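Local coordinates for Lactamase_B domain-containing protein (PDB 6XFR) that probably hydrolyses beta-lactams to substituted beta-amino acids as a zinc-dependent class B1 metallo-beta-lactamase, at residues Q130-Y135 with V148-Q153; V71-P76 with P96-E101; E42-I47 with T65-P70. One frame throughout, in Å; residues are numbered along the deposited sequence.

The contacts illustrate how a metallo-beta-lactamase fold is put together from two mixed sheets. Contacts 2 and 3 meet in one sheet, where strand 43-47 runs beside strand 71-75, V75 N lying 2.8 Å from L46 O, a probable hydrogen bond; the other strand of contact 2, 98-100, lies outside it. Contact 1 belongs to the other sheet, yet touches contact 3 through the core, where L132 CD2 meets V45 CG1 at 3.8 Å. Its centre is about 14 Å from that of contact 2. Contact 2 leads to the zinc ligands H78 and H80, the side chain of P76 being about 7 Å from that of H78; contact 1 holds a separate zinc ion at Q131.

Contact 1. Residues Q130-Y135 with V148-Q153. With ZN (zinc ion), chain T; EPE (4-(2-hydroxyethyl)-1-piperazine ethanesulfonic acid), chain M.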
loop_
_atom_site.group_PDB
_atom_site.type_symbol
_atom_site.label_atom_id
_atom_site.label_comp_id
_atom_site.label_asym_id
_atom_site.label_seq_id
_atom_site.Cartn_x
_atom_site.Cartn_y
_atom_site.Cartn_z
ATOM N N GLN B 130 -0.120 -7.779 21.169
ATOM C CA GLN B 130 0.524 -7.661 19.878
ATOM C C GLN B 130 1.933 -8.234 19.973
ATOM O O GLN B 130 2.701 -7.836 20.854
ATOM C CB GLN B 130 0.571 -6.196 19.466
ATOM C CG GLN B 130 1.313 -5.976 18.165
ATOM C CD GLN B 130 0.487 -6.329 16.944
ATOM O OE1 GLN B 130 -0.640 -5.872 16.780
ATOM N NE2 GLN B 130 1.049 -7.131 16.080
ATOM N N GLN B 131 2.283 -9.154 19.079
ATOM C CA GLN B 131 3.620 -9.709 19.094
ATOM C C GLN B 131 4.454 -9.178 17.940
ATOM O O GLN B 131 3.955 -8.947 16.849
ATOM C CB GLN B 131 3.601 -11.242 19.139
ATOM C CG GLN B 131 2.855 -12.002 18.121
ATOM C CD GLN B 131 3.244 -13.492 18.158
ATOM O OE1 GLN B 131 4.120 -13.894 18.961
ATOM N NE2 GLN B 131 2.638 -14.308 17.255
ATOM N N LEU B 132 5.714 -8.914 18.220
ATOM C CA LEU B 132 6.666 -8.349 17.281
ATOM C C LEU B 132 7.940 -9.174 17.336
ATOM O O LEU B 132 8.353 -9.637 18.406
ATOM C CB LEU B 132 6.990 -6.886 17.621
ATOM C CG LEU B 132 5.875 -5.826 17.672
ATOM C CD1 LEU B 132 5.167 -5.797 19.035
ATOM C CD2 LEU B 132 6.405 -4.434 17.301
ATOM N N GLU B 133 8.562 -9.335 16.185
ATOM C CA GLU B 133 9.837 -10.016 16.053
ATOM C C GLU B 133 10.819 -9.023 15.478
ATOM O O GLU B 133 10.464 -8.235 14.600
ATOM C CB GLU B 133 9.720 -11.227 15.150
ATOM C CG GLU B 133 8.710 -12.218 15.691
ATOM C CD GLU B 133 8.451 -13.412 14.772
ATOM O OE1 GLU B 133 8.962 -13.424 13.626
ATOM O OE2 GLU B 133 7.741 -14.350 15.214
ATOM N N VAL B 134 12.019 -8.983 16.024
ATOM C CA VAL B 134 13.064 -8.170 15.435
ATOM C C VAL B 134 14.150 -9.121 14.967
ATOM O O VAL B 134 14.427 -10.123 15.627
ATOM C CB VAL B 134 13.562 -7.090 16.411
ATOM C CG1 VAL B 134 14.406 -6.047 15.675
ATOM C CG2 VAL B 134 12.364 -6.405 16.997
ATOM N N TYR B 135 14.692 -8.879 13.782
ATOM C CA TYR B 135 15.588 -9.872 13.199
ATOM C C TYR B 135 16.712 -9.206 12.419
ATOM O O TYR B 135 16.519 -8.150 11.802
ATOM C CB TYR B 135 14.828 -10.841 12.289
ATOM C CG TYR B 135 15.714 -11.828 11.535
ATOM C CD1 TYR B 135 16.329 -12.884 12.185
ATOM C CD2 TYR B 135 15.921 -11.697 10.185
ATOM C CE1 TYR B 135 17.118 -13.788 11.504
ATOM C CE2 TYR B 135 16.696 -12.587 9.500
ATOM C CZ TYR B 135 17.296 -13.638 10.158
ATOM O OH TYR B 135 18.080 -14.524 9.431
ATOM N N VAL B 148 11.611 -5.931 11.164
ATOM C CA VAL B 148 10.581 -6.164 12.177
ATOM C C VAL B 148 9.431 -6.878 11.491
ATOM O O VAL B 148 8.978 -6.440 10.431
ATOM C CB VAL B 148 10.075 -4.854 12.819
ATOM C CG1 VAL B 148 9.010 -5.136 13.837
ATOM C CG2 VAL B 148 11.223 -4.081 13.426
ATOM N N TYR B 149 8.977 -7.976 12.071
ATOM C CA TYR B 149 7.898 -8.757 11.504
ATOM C C TYR B 149 6.774 -8.785 12.514
ATOM O O TYR B 149 7.022 -8.908 13.721
ATOM C CB TYR B 149 8.324 -10.182 11.140
ATOM C CG TYR B 149 7.283 -10.971 10.320
ATOM C CD1 TYR B 149 6.810 -10.490 9.069
ATOM C CD2 TYR B 149 6.781 -12.209 10.786
ATOM C CE1 TYR B 149 5.883 -11.206 8.317
ATOM C CE2 TYR B 149 5.856 -12.938 10.026
ATOM C CZ TYR B 149 5.416 -12.416 8.799
ATOM O OH TYR B 149 4.507 -13.117 8.075
ATOM N N LEU B 150 5.550 -8.552 12.021
ATOM C CA LEU B 150 4.329 -8.820 12.762
ATOM C C LEU B 150 3.789 -10.153 12.245
ATOM O O LEU B 150 3.235 -10.197 11.131
ATOM C CB LEU B 150 3.304 -7.696 12.559
ATOM C CG LEU B 150 3.777 -6.228 12.566
ATOM C CD1 LEU B 150 2.646 -5.219 12.659
ATOM C CD2 LEU B 150 4.733 -5.997 13.713
ATOM N N PRO B 151 3.989 -11.274 12.963
ATOM C CA PRO B 151 3.483 -12.569 12.468
ATOM C C PRO B 151 1.954 -12.699 12.458
ATOM O O PRO B 151 1.430 -13.551 11.725
ATOM C CB PRO B 151 4.129 -13.591 13.428
ATOM C CG PRO B 151 4.531 -12.816 14.644
ATOM C CD PRO B 151 4.865 -11.451 14.143
ATOM N N GLN B 152 1.223 -11.921 13.267
ATOM C CA GLN B 152 -0.235 -12.009 13.235
ATOM C C GLN B 152 -0.794 -11.300 11.994
ATOM O O GLN B 152 -1.558 -11.886 11.230
ATOM C CB GLN B 152 -0.836 -11.441 14.536
ATOM C CG GLN B 152 -0.316 -12.134 15.840
ATOM C CD GLN B 152 -0.389 -11.268 17.151
ATOM O OE1 GLN B 152 0.131 -10.147 17.221
ATOM N NE2 GLN B 152 -1.002 -11.836 18.200
ATOM N N GLN B 153 -0.369 -10.072 11.733
ATOM C CA GLN B 153 -0.818 -9.383 10.536
ATOM C C GLN B 153 -0.020 -9.780 9.293
ATOM O O GLN B 153 -0.417 -9.416 8.179
ATOM C CB GLN B 153 -0.738 -7.861 10.751
ATOM C CG GLN B 153 -1.656 -7.313 11.820
ATOM C CD GLN B 153 -0.997 -7.251 13.210
ATOM O OE1 GLN B 153 -0.091 -8.027 13.513
ATOM N NE2 GLN B 153 -1.467 -6.329 14.059
HETATM ZN ZN ZN T . 2.545 -9.957 14.981
HETATM N N1 EPE M . 7.725 -16.985 11.596
HETATM C C2 EPE M . 8.956 -16.184 11.446
HETATM C C3 EPE M . 10.025 -16.563 12.468
HETATM N N4 EPE M . 9.498 -16.638 13.817
HETATM C C5 EPE M . 8.180 -17.238 13.982
HETATM C C6 EPE M . 7.164 -16.791 12.937
HETATM C C7 EPE M . 10.441 -16.734 14.930
HETATM C C8 EPE M . 9.861 -16.179 16.232
HETATM O O8 EPE M . 10.661 -16.485 17.361
HETATM C C9 EPE M . 6.778 -16.444 10.617
HETATM C C10 EPE M . 6.492 -17.390 9.455
HETATM S S EPE M . 5.449 -16.621 8.186
HETATM O O1S EPE M . 4.438 -15.673 8.711
HETATM O O2S EPE M . 4.734 -17.710 7.527
HETATM O O3S EPE M . 6.330 -15.979 7.215
#
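The carbonyl O of E133 receives two donors: the N-H of Y149, with Y149 N 2.9 Å from E133 O, and the weaker CA-H of V148, with V148 CA 3.2 Å from the same oxygen. E133 N returns a bond to Y149 O, completing a hydrogen-bonded antiparallel pair. Beyond L150 the second strand ends, and glutamine side chains take over from the backbone. Q152 OE1 accepts the N-H of Q131 N at 3.0 Å, nearly straight at 172°, although the donor stands above the carbonyl plane. Q130 and Q153 meet tip to tip in a reciprocal amide pair, each NE2 2.9 Å from the other residue's OE1; the amides lie only 20° apart and both of these bonds use an in-plane lone pair, which fixes the rotation of both groups. Q130 CG is anti to the backbone N (chi1 176°) and the chain bends at the next bond. Q131 O binds a zinc ion at 2.5 Å, in a site that also takes in P151 and Q152.

On the face of E133 and Y149 a buffer molecule spans the strands: Y149 OH donates to its sulfonate O1S at 2.6 Å, while its N4 makes weak bonds to both carboxylate oxygens of E133. On the opposite face L132 and L150 lie side by side.

This hairpin supplies two inner strands of its sheet: strand 123-127 pairs with L132 and V134, strand 155-159 with V148, Y149 meets Y192 just past helix 181-191, and Q130 and L150 pack on strand 30-40 of the other sheet.

Contact 2. Residues V71-P76 with P96-E101; sequences VKVCVP and PVVTSE
The pyrrolidine ring of P76 is approached in two ways by the second segment. V97 CG1 comes to its CD at 3.6 Å, close to the mean plane of the ring, the two side chains crossing at about a right angle; T99 CG2, 3.8 Å from P76 CD, stands over one face; V98 O lies on the same side, off the rim at CD. At the other end the CG-CD edge of P96 borders K72 O, 3.2 Å from P96 CD, the oxygen off to one side of the ring plane.

The backbones are joined through C74 alone. Its N-H bonds to P96 O at 3.0 Å from N to O, and its carbonyl accepts V98 N, 3.0 Å from C74 O, almost collinear with the C=O bond at 176°. Bonding one residue to both neighbours of V97 is the pattern of a parallel bridge, and the two strand segments run in roughly the same direction, 34° apart. V73 CG2, anti to its backbone N, packs on V98 CG2 at 3.8 Å, while V97 itself is covered by helix 87-91.

Strand 98-100 pairs in parallel with strand 117-119, which V98 and T99 touch, and S100 occupies the N-cap position of the following helix, its OG bonded to T103 OG1. Strand 71-75 leads, through P76, to the HxHxD motif of the metallo-beta-lactamase superfamily, whose H78, H80 and D82 bind the active-site zinc ions.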
loop_
_atom_site.group_PDB
_atom_site.type_symbol
_atom_site.label_atom_id
_atom_site.label_comp_id
_atom_site.label_asym_id
_atom_site.label_seq_id
_atom_site.Cartn_x
_atom_site.Cartn_y
_atom_site.Cartn_z
ATOM N N VAL B 71 3.220 6.039 23.939
ATOM C CA VAL B 71 4.161 5.211 23.191
ATOM C C VAL B 71 4.987 4.452 24.220
ATOM O O VAL B 71 5.669 5.061 25.048
ATOM C CB VAL B 71 5.075 6.057 22.280
ATOM C CG1 VAL B 71 6.056 5.170 21.491
ATOM C CG2 VAL B 71 4.282 6.925 21.332
ATOM N N LYS B 72 4.902 3.128 24.198
ATOM C CA LYS B 72 5.612 2.354 25.202
ATOM C C LYS B 72 7.087 2.230 24.861
ATOM O O LYS B 72 7.931 2.178 25.765
ATOM C CB LYS B 72 4.991 0.956 25.345
ATOM C CG LYS B 72 3.563 0.951 25.898
ATOM C CD LYS B 72 3.357 2.108 26.856
ATOM C CE LYS B 72 2.757 1.608 28.138
ATOM N NZ LYS B 72 3.194 2.477 29.269
ATOM N N VAL B 73 7.419 2.201 23.571
ATOM C CA VAL B 73 8.777 1.875 23.157
ATOM C C VAL B 73 8.955 2.293 21.704
ATOM O O VAL B 73 8.005 2.306 20.915
ATOM C CB VAL B 73 9.057 0.364 23.357
ATOM C CG1 VAL B 73 8.390 -0.427 22.218
ATOM C CG2 VAL B 73 10.546 0.089 23.387
ATOM N N CYS B 74 10.185 2.577 21.337
ATOM C CA CYS B 74 10.498 2.934 19.971
ATOM C C CYS B 74 11.708 2.124 19.540
ATOM O O CYS B 74 12.699 2.019 20.272
ATOM C CB CYS B 74 10.776 4.439 19.891
ATOM S SG CYS B 74 11.623 5.036 18.414
ATOM N N VAL B 75 11.652 1.597 18.324
ATOM C CA VAL B 75 12.667 0.636 17.912
ATOM C C VAL B 75 13.224 1.125 16.587
ATOM O O VAL B 75 12.613 0.855 15.540
ATOM C CB VAL B 75 12.081 -0.777 17.768
ATOM C CG1 VAL B 75 13.155 -1.763 17.246
ATOM C CG2 VAL B 75 11.422 -1.247 19.057
ATOM N N PRO B 76 14.347 1.855 16.574
ATOM C CA PRO B 76 14.983 2.205 15.299
ATOM C C PRO B 76 15.552 0.965 14.655
ATOM O O PRO B 76 15.918 0.009 15.339
ATOM C CB PRO B 76 16.089 3.186 15.693
ATOM C CG PRO B 76 15.633 3.745 16.999
ATOM C CD PRO B 76 14.925 2.604 17.697
ATOM N N PRO B 96 11.220 4.836 26.127
ATOM C CA PRO B 96 12.476 4.092 25.906
ATOM C C PRO B 96 12.728 3.769 24.433
ATOM O O PRO B 96 11.905 3.147 23.754
ATOM C CB PRO B 96 12.302 2.818 26.745
ATOM C CG PRO B 96 10.882 2.718 27.043
ATOM C CD PRO B 96 10.263 4.096 26.965
ATOM N N VAL B 97 13.914 4.155 23.959
ATOM C CA VAL B 97 14.420 3.783 22.643
ATOM C C VAL B 97 15.300 2.560 22.813
ATOM O O VAL B 97 16.138 2.507 23.721
ATOM C CB VAL B 97 15.226 4.918 21.990
ATOM C CG1 VAL B 97 15.674 4.475 20.627
ATOM C CG2 VAL B 97 14.424 6.216 21.935
ATOM N N VAL B 98 15.131 1.588 21.929
ATOM C CA VAL B 98 15.767 0.286 22.071
ATOM C C VAL B 98 16.307 -0.142 20.722
ATOM O O VAL B 98 15.571 -0.128 19.728
ATOM C CB VAL B 98 14.755 -0.752 22.605
ATOM C CG1 VAL B 98 15.365 -2.139 22.646
ATOM C CG2 VAL B 98 14.263 -0.339 24.000
ATOM N N THR B 99 17.570 -0.579 20.691
ATOM C CA THR B 99 18.209 -0.909 19.424
ATOM C C THR B 99 19.033 -2.186 19.589
ATOM O O THR B 99 19.152 -2.748 20.677
ATOM C CB THR B 99 19.052 0.281 18.898
ATOM O OG1 THR B 99 20.270 0.390 19.627
ATOM C CG2 THR B 99 18.319 1.605 19.037
ATOM N N SER B 100 19.578 -2.672 18.487
ATOM C CA SER B 100 20.590 -3.709 18.569
ATOM C C SER B 100 21.871 -3.136 19.175
ATOM O O SER B 100 22.061 -1.917 19.249
ATOM C CB SER B 100 20.862 -4.313 17.186
ATOM O OG SER B 100 21.572 -3.417 16.349
ATOM N N GLU B 101 22.739 -4.038 19.650
ATOM C CA GLU B 101 24.013 -3.616 20.224
ATOM C C GLU B 101 24.830 -2.839 19.208
ATOM O O GLU B 101 25.342 -1.760 19.509
ATOM C CB GLU B 101 24.821 -4.825 20.707
ATOM C CG GLU B 101 25.092 -4.852 22.169
ATOM C CD GLU B 101 26.083 -5.960 22.576
ATOM O OE1 GLU B 101 27.232 -5.971 22.062
ATOM O OE2 GLU B 101 25.725 -6.811 23.428
#

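Contact 3. Residues E42-I47 with T65-P70; sequences EGAVLI and TNLKQP
Strand 43-47, helix 53-67 and strand 71-75 form a beta-alpha-beta unit, and the contact of A44 and G43 with L67, Q69 and P70 joins the beginning of its first strand to the link that leads from helix to second strand. The one hydrogen bond between the segments runs from A44 N to P70 O, at 2.9 Å and nearly straight at 168°. G43 CA also approaches that oxygen, at 3.4 Å. The backbone angles of G43 (phi 132°) call for glycine, since a CB would be jammed against the carbonyl O of E42.

The side chain of Q69 lies against the G43-A44 backbone. Its CG sits between the backbone N and the carbonyl carbon (chi1 78°) and the chain is extended beyond it; the terminal amide lies nearly parallel to the G43-A44 peptide, Q69 CD resting 3.6 Å from G43 C. The amide is thus laid flat over the peptide rather than bonded to it. Its polar ends are satisfied by the preceding strand instead: OE1 is hydrogen-bonded to S39 OG, and NE2 to T40 O.

In this crossover the chain leaves the helix and re-enters the sheet directly beside the first strand. Here K68 breaks the helix with a positive phi, and two residues later P70 is already in place to pair with A44, just before V71 begins the parallel strand. L67 reaches A44 CB with its CD2, at 4.0 Å. A44 CB points toward the link and also meets Q69 OE1, at 3.7 Å. Further along the strand L46 packs against L59 and I63 of the same helix, and L67 touches I37 of strand 30-40.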
loop_
_atom_site.group_PDB
_atom_site.type_symbol
_atom_site.label_atom_id
_atom_site.label_comp_id
_atom_site.label_asym_id
_atom_site.label_seq_id
_atom_site.Cartn_x
_atom_site.Cartn_y
_atom_site.Cartn_z
ATOM N N GLU B 42 -2.310 -1.934 25.253
ATOM C CA GLU B 42 -1.558 -1.429 26.404
ATOM C C GLU B 42 -0.578 -0.329 26.027
ATOM O O GLU B 42 0.359 -0.078 26.773
ATOM C CB GLU B 42 -0.798 -2.552 27.125
ATOM C CG GLU B 42 -1.661 -3.393 28.035
ATOM C CD GLU B 42 -2.718 -2.571 28.771
ATOM O OE1 GLU B 42 -2.360 -1.612 29.484
ATOM O OE2 GLU B 42 -3.920 -2.897 28.653
ATOM N N GLY B 43 -0.756 0.311 24.883
ATOM C CA GLY B 43 0.139 1.351 24.427
ATOM C C GLY B 43 0.545 1.126 22.986
ATOM O O GLY B 43 0.256 0.097 22.372
ATOM N N ALA B 44 1.255 2.120 22.458
ATOM C CA ALA B 44 1.660 2.122 21.061
ATOM C C ALA B 44 3.138 1.797 20.929
ATOM O O ALA B 44 3.954 2.124 21.797
ATOM C CB ALA B 44 1.344 3.464 20.387
ATOM N N VAL B 45 3.469 1.117 19.847
ATOM C CA VAL B 45 4.850 0.819 19.515
ATOM C C VAL B 45 5.245 1.622 18.296
ATOM O O VAL B 45 4.467 1.764 17.346
ATOM C CB VAL B 45 5.093 -0.673 19.282
ATOM C CG1 VAL B 45 6.463 -0.873 18.663
ATOM C CG2 VAL B 45 4.971 -1.365 20.591
ATOM N N LEU B 46 6.455 2.155 18.351
ATOM C CA LEU B 46 7.027 3.009 17.330
ATOM C C LEU B 46 8.151 2.231 16.669
ATOM O O LEU B 46 9.065 1.764 17.349
ATOM C CB LEU B 46 7.558 4.290 17.964
ATOM C CG LEU B 46 7.516 5.521 17.112
ATOM C CD1 LEU B 46 6.184 5.525 16.391
ATOM C CD2 LEU B 46 7.656 6.676 18.045
ATOM N N ILE B 47 8.023 1.982 15.383
ATOM C CA ILE B 47 9.102 1.395 14.602
ATOM C C ILE B 47 9.634 2.510 13.716
ATOM O O ILE B 47 8.974 2.910 12.745
ATOM C CB ILE B 47 8.650 0.169 13.795
ATOM C CG1 ILE B 47 7.971 -0.847 14.716
ATOM C CG2 ILE B 47 9.847 -0.469 13.086
ATOM C CD1 ILE B 47 8.820 -1.294 15.822
ATOM N N THR B 65 -3.312 12.404 19.735
ATOM C CA THR B 65 -4.640 12.875 19.352
ATOM C C THR B 65 -5.539 11.735 18.871
ATOM O O THR B 65 -6.727 11.689 19.212
ATOM C CB THR B 65 -4.534 13.917 18.246
ATOM O OG1 THR B 65 -3.974 15.121 18.759
ATOM C CG2 THR B 65 -5.902 14.199 17.643
ATOM N N ASN B 66 -4.989 10.810 18.079
ATOM C CA ASN B 66 -5.794 9.813 17.388
ATOM C C ASN B 66 -5.779 8.439 18.055
ATOM O O ASN B 66 -6.828 7.814 18.199
ATOM C CB ASN B 66 -5.320 9.710 15.940
ATOM C CG ASN B 66 -5.251 11.067 15.270
ATOM O OD1 ASN B 66 -4.192 11.527 14.870
ATOM N ND2 ASN B 66 -6.376 11.731 15.187
ATOM N N LEU B 67 -4.634 7.961 18.512
ATOM C CA LEU B 67 -4.616 6.736 19.292
ATOM C C LEU B 67 -4.891 6.984 20.767
ATOM O O LEU B 67 -5.202 6.030 21.486
ATOM C CB LEU B 67 -3.263 6.041 19.173
ATOM C CG LEU B 67 -2.989 5.210 17.928
ATOM C CD1 LEU B 67 -3.250 6.018 16.725
ATOM C CD2 LEU B 67 -1.517 4.752 17.955
ATOM N N LYS B 68 -4.751 8.230 21.234
ATOM C CA LYS B 68 -4.979 8.613 22.629
ATOM C C LYS B 68 -4.398 7.577 23.601
ATOM O O LYS B 68 -5.060 7.141 24.545
ATOM C CB LYS B 68 -6.472 8.832 22.889
ATOM C CG LYS B 68 -7.186 9.642 21.786
ATOM C CD LYS B 68 -8.656 9.455 21.839
ATOM C CE LYS B 68 -9.318 10.723 22.379
ATOM N NZ LYS B 68 -8.887 11.131 23.783
ATOM N N GLN B 69 -3.142 7.177 23.362
ATOM C CA GLN B 69 -2.403 6.283 24.255
ATOM C C GLN B 69 -0.912 6.620 24.214
ATOM O O GLN B 69 -0.434 7.206 23.231
ATOM C CB GLN B 69 -2.626 4.800 23.899
ATOM C CG GLN B 69 -1.845 4.281 22.697
ATOM C CD GLN B 69 -2.414 2.990 22.091
ATOM O OE1 GLN B 69 -2.241 2.729 20.895
ATOM N NE2 GLN B 69 -3.088 2.176 22.917
ATOM N N PRO B 70 -0.164 6.318 25.279
ATOM C CA PRO B 70 1.277 6.578 25.257
ATOM C C PRO B 70 2.040 5.588 24.386
ATOM O O PRO B 70 1.618 4.447 24.169
ATOM C CB PRO B 70 1.683 6.445 26.732
ATOM C CG PRO B 70 0.657 5.595 27.334
ATOM C CD PRO B 70 -0.623 5.940 26.627
#